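Local coordinates for pumilio domain-containing protein 7 (Caenorhabditis elegans, PDB 3V71) that binds a consensus sequence in mRNA 3'-UTRs, modulating mRNA expression and stability, and acts redundantly with related proteins in oocyte formation and early embryonic divisions, at residues 148-153 against 183-188; 156-161 against 191-196; 164-169 against 207-212. One frame throughout, in Å; residues are numbered along the deposited sequence.

Contact 1: 148-153 against 183-188; sequences VIQRVV and GCRLVQ. With nucleotides of chain B.
L186 of helix 183-188 packs on I149 and Q150 of helix 148-153, where two predicted Pumilio repeats, 4 and 5, stack in the curved PUF solenoid. The helices run nearly parallel, 3° apart in direction, with axes 10.2 Å from each other. L186 buries more surface here than any other residue, and Q150 comes next. With CG anti to the backbone N (chi1 178°), the L186 side chain turns to the other helix, and its branch CD1 lies 3.9 Å from I149 CG2. The two side chains cross at about a right angle. The same CD1 also sits against the backbone N of Q150. F164 of helix 162-169 touches both I149 and L186.

Q150 is extended beyond CG and carries its amide over to R185. R185 NE gives Q150 OE1 a weak hydrogen bond of 3.5 Å. OE1 lies in the guanidinium plane, at its edge, while the amide plane is turned well away from it. Q189 makes a second weak bond to OE1. R185 is extended from CG to NE and runs past uridine 8 of chain B to cytidine 9 of chain B. An alanine here would probably leave Q150 OE1 without this donor and the cytidine ribose without the flat group it rests on. C1' of cytidine 9 of chain B stands 3.5 Å above the guanidinium plane of R185, over its centre.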
# COMPACT_ATOMS: atom_id res chain seq x y z
N VAL A 148 -6.21 -11.03 -0.06
CA VAL A 148 -7.36 -11.32 -0.89
C VAL A 148 -7.95 -10.01 -1.40
O VAL A 148 -8.18 -9.85 -2.60
CB VAL A 148 -8.42 -12.15 -0.12
CG1 VAL A 148 -9.78 -12.04 -0.77
CG2 VAL A 148 -7.99 -13.61 -0.02
N ILE A 149 -8.16 -9.07 -0.49
CA ILE A 149 -8.64 -7.74 -0.83
C ILE A 149 -7.63 -7.01 -1.71
O ILE A 149 -8.01 -6.40 -2.72
CB ILE A 149 -8.93 -6.92 0.41
CG1 ILE A 149 -9.86 -7.70 1.34
CG2 ILE A 149 -9.54 -5.60 0.02
CD1 ILE A 149 -9.98 -7.12 2.72
N GLN A 150 -6.36 -7.06 -1.34
CA GLN A 150 -5.30 -6.61 -2.23
C GLN A 150 -5.58 -7.05 -3.66
O GLN A 150 -5.60 -6.23 -4.57
CB GLN A 150 -3.92 -7.12 -1.77
CG GLN A 150 -3.28 -6.32 -0.64
CD GLN A 150 -1.91 -6.85 -0.24
OE1 GLN A 150 -0.90 -6.62 -0.93
NE2 GLN A 150 -1.86 -7.58 0.87
N ARG A 151 -5.80 -8.35 -3.85
CA ARG A 151 -6.05 -8.94 -5.17
C ARG A 151 -7.31 -8.40 -5.85
O ARG A 151 -7.29 -8.07 -7.04
CB ARG A 151 -6.15 -10.46 -5.06
CG ARG A 151 -6.37 -11.14 -6.39
CD ARG A 151 -5.16 -11.02 -7.27
NE ARG A 151 -4.02 -11.70 -6.67
CZ ARG A 151 -2.92 -12.03 -7.32
NH1 ARG A 151 -2.79 -11.73 -8.60
NH2 ARG A 151 -1.93 -12.66 -6.68
N VAL A 152 -8.40 -8.32 -5.10
CA VAL A 152 -9.64 -7.79 -5.63
C VAL A 152 -9.44 -6.39 -6.19
O VAL A 152 -9.74 -6.12 -7.35
CB VAL A 152 -10.72 -7.73 -4.55
CG1 VAL A 152 -11.89 -6.84 -5.01
CG2 VAL A 152 -11.19 -9.13 -4.19
N VAL A 153 -8.94 -5.50 -5.34
CA VAL A 153 -8.61 -4.14 -5.71
C VAL A 153 -7.62 -4.10 -6.86
O VAL A 153 -7.89 -3.52 -7.91
CB VAL A 153 -7.99 -3.38 -4.51
CG1 VAL A 153 -7.22 -2.16 -4.98
CG2 VAL A 153 -9.06 -3.00 -3.51
N GLY A 183 -2.82 -3.05 6.84
CA GLY A 183 -3.86 -2.37 6.09
C GLY A 183 -3.37 -1.10 5.42
O GLY A 183 -4.05 -0.52 4.59
N CYS A 184 -2.17 -0.67 5.79
CA CYS A 184 -1.57 0.51 5.20
C CYS A 184 -1.32 0.34 3.70
O CYS A 184 -1.81 1.12 2.88
CB CYS A 184 -0.26 0.84 5.91
SG CYS A 184 0.52 2.35 5.33
N ARG A 185 -0.56 -0.69 3.33
CA ARG A 185 -0.26 -0.96 1.92
C ARG A 185 -1.52 -1.09 1.07
O ARG A 185 -1.52 -0.76 -0.12
CB ARG A 185 0.62 -2.20 1.78
CG ARG A 185 0.89 -2.62 0.34
CD ARG A 185 1.82 -3.82 0.25
NE ARG A 185 1.82 -4.43 -1.07
CZ ARG A 185 2.75 -4.23 -2.00
NH1 ARG A 185 3.78 -3.42 -1.75
NH2 ARG A 185 2.66 -4.84 -3.18
N LEU A 186 -2.60 -1.58 1.66
CA LEU A 186 -3.87 -1.68 0.96
C LEU A 186 -4.38 -0.31 0.53
O LEU A 186 -4.77 -0.10 -0.63
CB LEU A 186 -4.92 -2.36 1.83
CG LEU A 186 -6.31 -2.46 1.19
CD1 LEU A 186 -6.30 -3.38 -0.05
CD2 LEU A 186 -7.34 -2.94 2.21
N VAL A 187 -4.37 0.63 1.48
CA VAL A 187 -4.83 2.00 1.24
C VAL A 187 -4.04 2.65 0.12
O VAL A 187 -4.61 3.31 -0.75
CB VAL A 187 -4.69 2.87 2.49
CG1 VAL A 187 -5.39 4.18 2.27
CG2 VAL A 187 -5.26 2.16 3.71
N GLN A 188 -2.73 2.47 0.15
CA GLN A 188 -1.87 2.95 -0.93
C GLN A 188 -2.32 2.39 -2.27
O GLN A 188 -2.47 3.13 -3.25
CB GLN A 188 -0.42 2.56 -0.67
CG GLN A 188 0.12 3.06 0.67
CD GLN A 188 1.58 2.71 0.88
OE1 GLN A 188 1.97 2.23 1.95
NE2 GLN A 188 2.39 2.95 -0.15
P C B 9 3.82 -8.09 4.84
OP1 C B 9 2.76 -9.11 5.07
OP2 C B 9 5.16 -8.28 5.48
O5' C B 9 4.00 -7.85 3.29
C5' C B 9 3.23 -8.58 2.35
C4' C B 9 3.49 -8.11 0.95
O4' C B 9 3.90 -6.72 0.97
C3' C B 9 4.62 -8.81 0.21
O3' C B 9 4.27 -10.10 -0.31
C2' C B 9 4.97 -7.77 -0.85
O2' C B 9 3.98 -7.73 -1.87
C1' C B 9 4.86 -6.48 -0.03
N1 C B 9 6.15 -6.13 0.61
C2 C B 9 7.03 -5.23 -0.01
O2 C B 9 6.73 -4.71 -1.10
N3 C B 9 8.22 -4.94 0.59
C4 C B 9 8.54 -5.51 1.75
N4 C B 9 9.71 -5.20 2.31
C5 C B 9 7.66 -6.42 2.41
C6 C B 9 6.50 -6.70 1.81
P U B 8 7.66 -5.09 7.66
OP1 U B 8 7.81 -6.20 8.63
OP2 U B 8 8.77 -4.80 6.72
O5' U B 8 6.30 -5.27 6.84
C5' U B 8 5.04 -4.98 7.44
C4' U B 8 4.02 -4.60 6.40
O4' U B 8 4.31 -3.28 5.88
C3' U B 8 3.98 -5.48 5.16
O3' U B 8 3.24 -6.68 5.35
C2' U B 8 3.37 -4.55 4.11
O2' U B 8 1.96 -4.47 4.25
C1' U B 8 3.96 -3.20 4.52
N1 U B 8 5.16 -2.85 3.74
C2 U B 8 4.96 -2.27 2.49
O2 U B 8 3.85 -2.07 2.03
N3 U B 8 6.11 -1.95 1.80
C4 U B 8 7.41 -2.13 2.24
O4 U B 8 8.33 -1.78 1.50
C5 U B 8 7.54 -2.72 3.54
C6 U B 8 6.44 -3.05 4.23

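Contact 2: 156-161 against 191-196; sequences LPVDMW and IDRLAE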
# COMPACT_ATOMS: atom_id res chain seq x y z
N LEU A 156 -9.29 -6.05 -10.31
CA LEU A 156 -10.68 -6.15 -10.73
C LEU A 156 -11.28 -4.76 -10.95
O LEU A 156 -10.89 -3.79 -10.29
CB LEU A 156 -11.51 -6.94 -9.72
CG LEU A 156 -11.51 -8.46 -9.88
CD1 LEU A 156 -12.43 -9.12 -8.86
CD2 LEU A 156 -11.93 -8.84 -11.29
N PRO A 157 -12.23 -4.66 -11.88
CA PRO A 157 -12.93 -3.39 -12.16
C PRO A 157 -13.59 -2.80 -10.91
O PRO A 157 -14.23 -3.52 -10.13
CB PRO A 157 -13.99 -3.79 -13.20
CG PRO A 157 -14.08 -5.28 -13.13
CD PRO A 157 -12.70 -5.74 -12.76
N VAL A 158 -13.46 -1.49 -10.75
CA VAL A 158 -13.83 -0.81 -9.52
C VAL A 158 -15.33 -0.84 -9.16
O VAL A 158 -15.71 -0.43 -8.06
CB VAL A 158 -13.32 0.65 -9.53
CG1 VAL A 158 -13.39 1.25 -8.12
CG2 VAL A 158 -11.89 0.69 -10.06
N ASP A 159 -16.17 -1.30 -10.07
CA ASP A 159 -17.60 -1.43 -9.76
C ASP A 159 -17.82 -2.71 -8.97
O ASP A 159 -18.80 -2.84 -8.22
CB ASP A 159 -18.44 -1.42 -11.03
CG ASP A 159 -17.65 -1.81 -12.25
OD1 ASP A 159 -16.46 -2.18 -12.09
OD2 ASP A 159 -18.20 -1.74 -13.37
N MET A 160 -16.90 -3.66 -9.15
CA MET A 160 -16.88 -4.89 -8.38
C MET A 160 -16.71 -4.58 -6.89
O MET A 160 -17.39 -5.17 -6.05
CB MET A 160 -15.74 -5.79 -8.84
CG MET A 160 -15.83 -6.25 -10.28
SD MET A 160 -16.96 -7.64 -10.54
CE MET A 160 -16.14 -8.46 -11.90
N TRP A 161 -15.80 -3.66 -6.58
CA TRP A 161 -15.46 -3.41 -5.19
C TRP A 161 -15.75 -2.01 -4.69
O TRP A 161 -15.09 -1.51 -3.78
CB TRP A 161 -14.01 -3.74 -4.95
CG TRP A 161 -13.07 -3.29 -6.00
CD1 TRP A 161 -12.81 -3.92 -7.18
CD2 TRP A 161 -12.20 -2.16 -5.95
NE1 TRP A 161 -11.84 -3.23 -7.88
CE2 TRP A 161 -11.45 -2.14 -7.14
CE3 TRP A 161 -12.00 -1.14 -5.01
CZ2 TRP A 161 -10.51 -1.16 -7.42
CZ3 TRP A 161 -11.06 -0.16 -5.29
CH2 TRP A 161 -10.33 -0.18 -6.49
N ILE A 191 -5.71 3.68 -3.64
CA ILE A 191 -5.48 4.99 -4.20
C ILE A 191 -4.81 4.88 -5.56
O ILE A 191 -5.32 5.40 -6.55
CB ILE A 191 -4.59 5.82 -3.27
CG1 ILE A 191 -5.38 6.26 -2.04
CG2 ILE A 191 -4.01 7.02 -3.99
CD1 ILE A 191 -4.55 6.99 -1.03
N ASP A 192 -3.67 4.21 -5.60
CA ASP A 192 -2.97 3.99 -6.85
C ASP A 192 -3.96 3.58 -7.95
O ASP A 192 -3.84 4.00 -9.11
CB ASP A 192 -1.93 2.89 -6.66
CG ASP A 192 -0.83 2.95 -7.69
OD1 ASP A 192 -1.13 3.32 -8.85
OD2 ASP A 192 0.33 2.64 -7.35
N ARG A 193 -4.96 2.79 -7.56
CA ARG A 193 -5.90 2.16 -8.47
C ARG A 193 -6.96 3.15 -8.96
O ARG A 193 -7.31 3.17 -10.14
CB ARG A 193 -6.55 0.97 -7.76
CG ARG A 193 -7.21 -0.08 -8.64
CD ARG A 193 -6.19 -0.85 -9.48
NE ARG A 193 -6.78 -2.01 -10.15
CZ ARG A 193 -7.75 -1.96 -11.06
NH1 ARG A 193 -8.27 -0.79 -11.42
NH2 ARG A 193 -8.21 -3.07 -11.61
N LEU A 194 -7.47 3.97 -8.04
CA LEU A 194 -8.51 4.94 -8.36
C LEU A 194 -8.00 6.12 -9.19
O LEU A 194 -8.76 6.72 -9.95
CB LEU A 194 -9.15 5.47 -7.08
CG LEU A 194 -10.00 4.48 -6.30
CD1 LEU A 194 -10.47 5.11 -5.00
CD2 LEU A 194 -11.18 3.99 -7.15
N ALA A 195 -6.73 6.45 -9.02
CA ALA A 195 -6.14 7.63 -9.64
C ALA A 195 -5.31 7.28 -10.87
O ALA A 195 -4.56 8.12 -11.38
CB ALA A 195 -5.29 8.37 -8.63
N GLU A 196 -5.45 6.06 -11.36
CA GLU A 196 -4.61 5.58 -12.45
C GLU A 196 -5.26 5.85 -13.78
O GLU A 196 -6.41 6.27 -13.84
CB GLU A 196 -4.37 4.08 -12.32
CG GLU A 196 -5.62 3.25 -12.55
CD GLU A 196 -5.33 1.77 -12.71
OE1 GLU A 196 -6.30 0.99 -12.77
OE2 GLU A 196 -4.13 1.40 -12.78
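The loop joining helix 146-153 to helix 162-169 meets the C-terminal end of helix 183-194, with L156, V158 and W161 on one side and R193 and L194 on the other. R193 buries the most surface here. Its chain bends at chi2. The aliphatic CG reaches the edge of the W161 ring, 3.7 Å from CZ2 and near the ring plane. The guanidinium stands almost upright to that ring, with 83° between the planes.

Beyond the bend, R193 NH2 comes 3.1 Å from L156 O, but the angle is too poor for a hydrogen bond. That carbonyl is instead bonded by W161 within the loop: NE1 to L156 O is 2.7 Å, with a nearly straight N-H...O angle of 176°. The oxygen lies in the indole plane, and the donor stands above the carbonyl plane. The second terminal nitrogen, R193 NH1, forms a salt bridge to E196 OE1 at 3.0 Å. This probably steadies the charged end from its own side of the contact.

In this PUF solenoid the loop of predicted Pumilio repeat 4 rests on a helix of predicted repeat 5, and W161 is the N-cap residue of the helix that follows. The contact is about 11 Å from the RNA at its nearest atom.

A second, wholly apolar contact is made by V158 and L194, whose side chains cross at about a right angle. V158 CG1 is anti to the backbone N (chi1 -166°), which sets it 3.7 Å from L194 CD2. L194 CD2 also approaches W161 CH2, at 4.3 Å. V158 CA sits 3.5 Å above one face of the W161 ring, offset toward the rim. Helix 203-218 adds L209, which touches V158.

Contact 3: 164-169 against 207-212; sequences FVHFLS and IQLLHS
V165 and L209 make the apolar part of this contact between helix 164-169 and helix 207-212. V165 CG1, anti to the backbone N (chi1 168°), is the branch that meets L209, 3.6 Å from its CD2. The side chains cross at about a right angle. The L209 methyl also approaches the H166 ring, with CD2 4.3 Å from CE1. ND1, next to CE1 in the ring, is hydrogen-bonded to the backbone O of T162.

Two serines meet by van der Waals contact: S169 CB is 4.1 Å from S212 OG. The hydrogen bonds of both hydroxyls are within their own helices. In each serine OG lies between the backbone N and the carbonyl carbon, which turns it back to a carbonyl of the preceding turn. S212 OG donates to L209 O at 3.0 Å, and S169 OG donates to H166 O at 3.1 Å.

The contact is set back from the RNA, about 13 Å away at the nearest atom. The helix directions differ by 24°, and the axes come within 10.0 Å. Such side-by-side packing of roughly parallel helices is typical of the PUF solenoid.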
# COMPACT_ATOMS: atom_id res chain seq x y z
N PHE A 164 -16.46 -1.74 -1.09
CA PHE A 164 -15.32 -1.63 -0.20
C PHE A 164 -14.92 -0.18 0.06
O PHE A 164 -14.57 0.20 1.18
CB PHE A 164 -14.14 -2.40 -0.76
CG PHE A 164 -12.95 -2.39 0.14
CD1 PHE A 164 -13.08 -2.72 1.48
CD2 PHE A 164 -11.70 -2.04 -0.34
CE1 PHE A 164 -11.99 -2.70 2.32
CE2 PHE A 164 -10.60 -2.01 0.49
CZ PHE A 164 -10.75 -2.35 1.83
N VAL A 165 -14.96 0.62 -1.00
CA VAL A 165 -14.75 2.06 -0.88
C VAL A 165 -15.78 2.68 0.07
O VAL A 165 -15.43 3.50 0.92
CB VAL A 165 -14.85 2.74 -2.24
CG1 VAL A 165 -14.94 4.25 -2.07
CG2 VAL A 165 -13.67 2.35 -3.10
N HIS A 166 -17.04 2.30 -0.09
CA HIS A 166 -18.07 2.79 0.82
C HIS A 166 -17.77 2.35 2.25
O HIS A 166 -18.15 3.03 3.20
CB HIS A 166 -19.46 2.32 0.40
CG HIS A 166 -19.99 3.02 -0.82
ND1 HIS A 166 -19.47 2.81 -2.08
CD2 HIS A 166 -20.97 3.93 -0.96
CE1 HIS A 166 -20.12 3.56 -2.95
NE2 HIS A 166 -21.04 4.25 -2.30
N PHE A 167 -17.08 1.22 2.39
CA PHE A 167 -16.67 0.74 3.70
C PHE A 167 -15.65 1.68 4.34
O PHE A 167 -15.78 2.06 5.50
CB PHE A 167 -16.12 -0.68 3.61
CG PHE A 167 -15.29 -1.09 4.80
CD1 PHE A 167 -15.89 -1.35 6.02
CD2 PHE A 167 -13.91 -1.20 4.69
CE1 PHE A 167 -15.13 -1.72 7.11
CE2 PHE A 167 -13.15 -1.57 5.78
CZ PHE A 167 -13.75 -1.83 7.00
N LEU A 168 -14.64 2.05 3.57
CA LEU A 168 -13.60 2.95 4.06
C LEU A 168 -14.11 4.37 4.34
O LEU A 168 -13.80 4.97 5.39
CB LEU A 168 -12.45 3.01 3.07
CG LEU A 168 -11.59 1.76 2.95
CD1 LEU A 168 -10.60 1.92 1.81
CD2 LEU A 168 -10.86 1.48 4.27
N SER A 169 -14.88 4.92 3.40
CA SER A 169 -15.45 6.26 3.56
C SER A 169 -16.35 6.32 4.79
O SER A 169 -16.31 7.29 5.54
CB SER A 169 -16.25 6.64 2.32
OG SER A 169 -17.41 5.83 2.20
N ILE A 207 -12.61 8.88 -9.73
CA ILE A 207 -12.20 10.13 -9.12
C ILE A 207 -13.15 10.58 -8.02
O ILE A 207 -12.73 11.20 -7.05
CB ILE A 207 -12.09 11.25 -10.17
CG1 ILE A 207 -10.91 10.98 -11.10
CG2 ILE A 207 -11.90 12.59 -9.50
CD1 ILE A 207 -9.62 10.75 -10.36
N GLN A 208 -14.42 10.26 -8.16
CA GLN A 208 -15.39 10.62 -7.14
C GLN A 208 -15.21 9.72 -5.93
O GLN A 208 -15.55 10.09 -4.81
CB GLN A 208 -16.82 10.52 -7.67
CG GLN A 208 -17.21 11.58 -8.69
CD GLN A 208 -18.69 11.54 -9.03
OE1 GLN A 208 -19.54 11.84 -8.18
NE2 GLN A 208 -19.01 11.17 -10.27
N LEU A 209 -14.69 8.52 -6.18
CA LEU A 209 -14.50 7.55 -5.12
C LEU A 209 -13.23 7.88 -4.36
O LEU A 209 -13.18 7.75 -3.14
CB LEU A 209 -14.44 6.13 -5.68
CG LEU A 209 -15.77 5.56 -6.20
CD1 LEU A 209 -15.53 4.39 -7.15
CD2 LEU A 209 -16.69 5.16 -5.06
N LEU A 210 -12.22 8.32 -5.10
CA LEU A 210 -10.97 8.78 -4.52
C LEU A 210 -11.20 9.97 -3.60
O LEU A 210 -10.60 10.06 -2.53
CB LEU A 210 -10.00 9.18 -5.62
CG LEU A 210 -8.54 9.44 -5.25
CD1 LEU A 210 -7.93 8.22 -4.58
CD2 LEU A 210 -7.75 9.83 -6.49
N HIS A 211 -12.07 10.87 -4.04
CA HIS A 211 -12.28 12.12 -3.32
C HIS A 211 -12.90 11.90 -1.95
O HIS A 211 -12.48 12.52 -0.97
CB HIS A 211 -13.14 13.09 -4.14
CG HIS A 211 -13.24 14.45 -3.51
ND1 HIS A 211 -12.22 15.38 -3.56
CD2 HIS A 211 -14.23 15.02 -2.78
CE1 HIS A 211 -12.59 16.47 -2.90
NE2 HIS A 211 -13.80 16.27 -2.42
N SER A 212 -13.89 11.01 -1.86
CA SER A 212 -14.54 10.73 -0.59
C SER A 212 -13.55 10.05 0.34
O SER A 212 -13.60 10.21 1.56
CB SER A 212 -15.76 9.83 -0.79
OG SER A 212 -15.37 8.54 -1.23

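In the fold
The three contacts lie close together near the middle of the PUF solenoid. Contacts 1 and 2 have centres 11 Å apart, contacts 2 and 3 10 Å, and contacts 1 and 3 14 Å. Along the chain all the first segments come before all the second, so the three pairs cross. Contacts 1 and 2 share helix 183-194. Contact 3 uses the helices that follow 146-153 and 183-194 in the chain, 162-169 and 203-218. Neighbouring contacts touch: V153 O meets the R193 side chain between contacts 1 and 2, and A195 meets L210 between contacts 2 and 3. Together they form one continuous junction, running from the RNA at contact 1 to the layer set back from it.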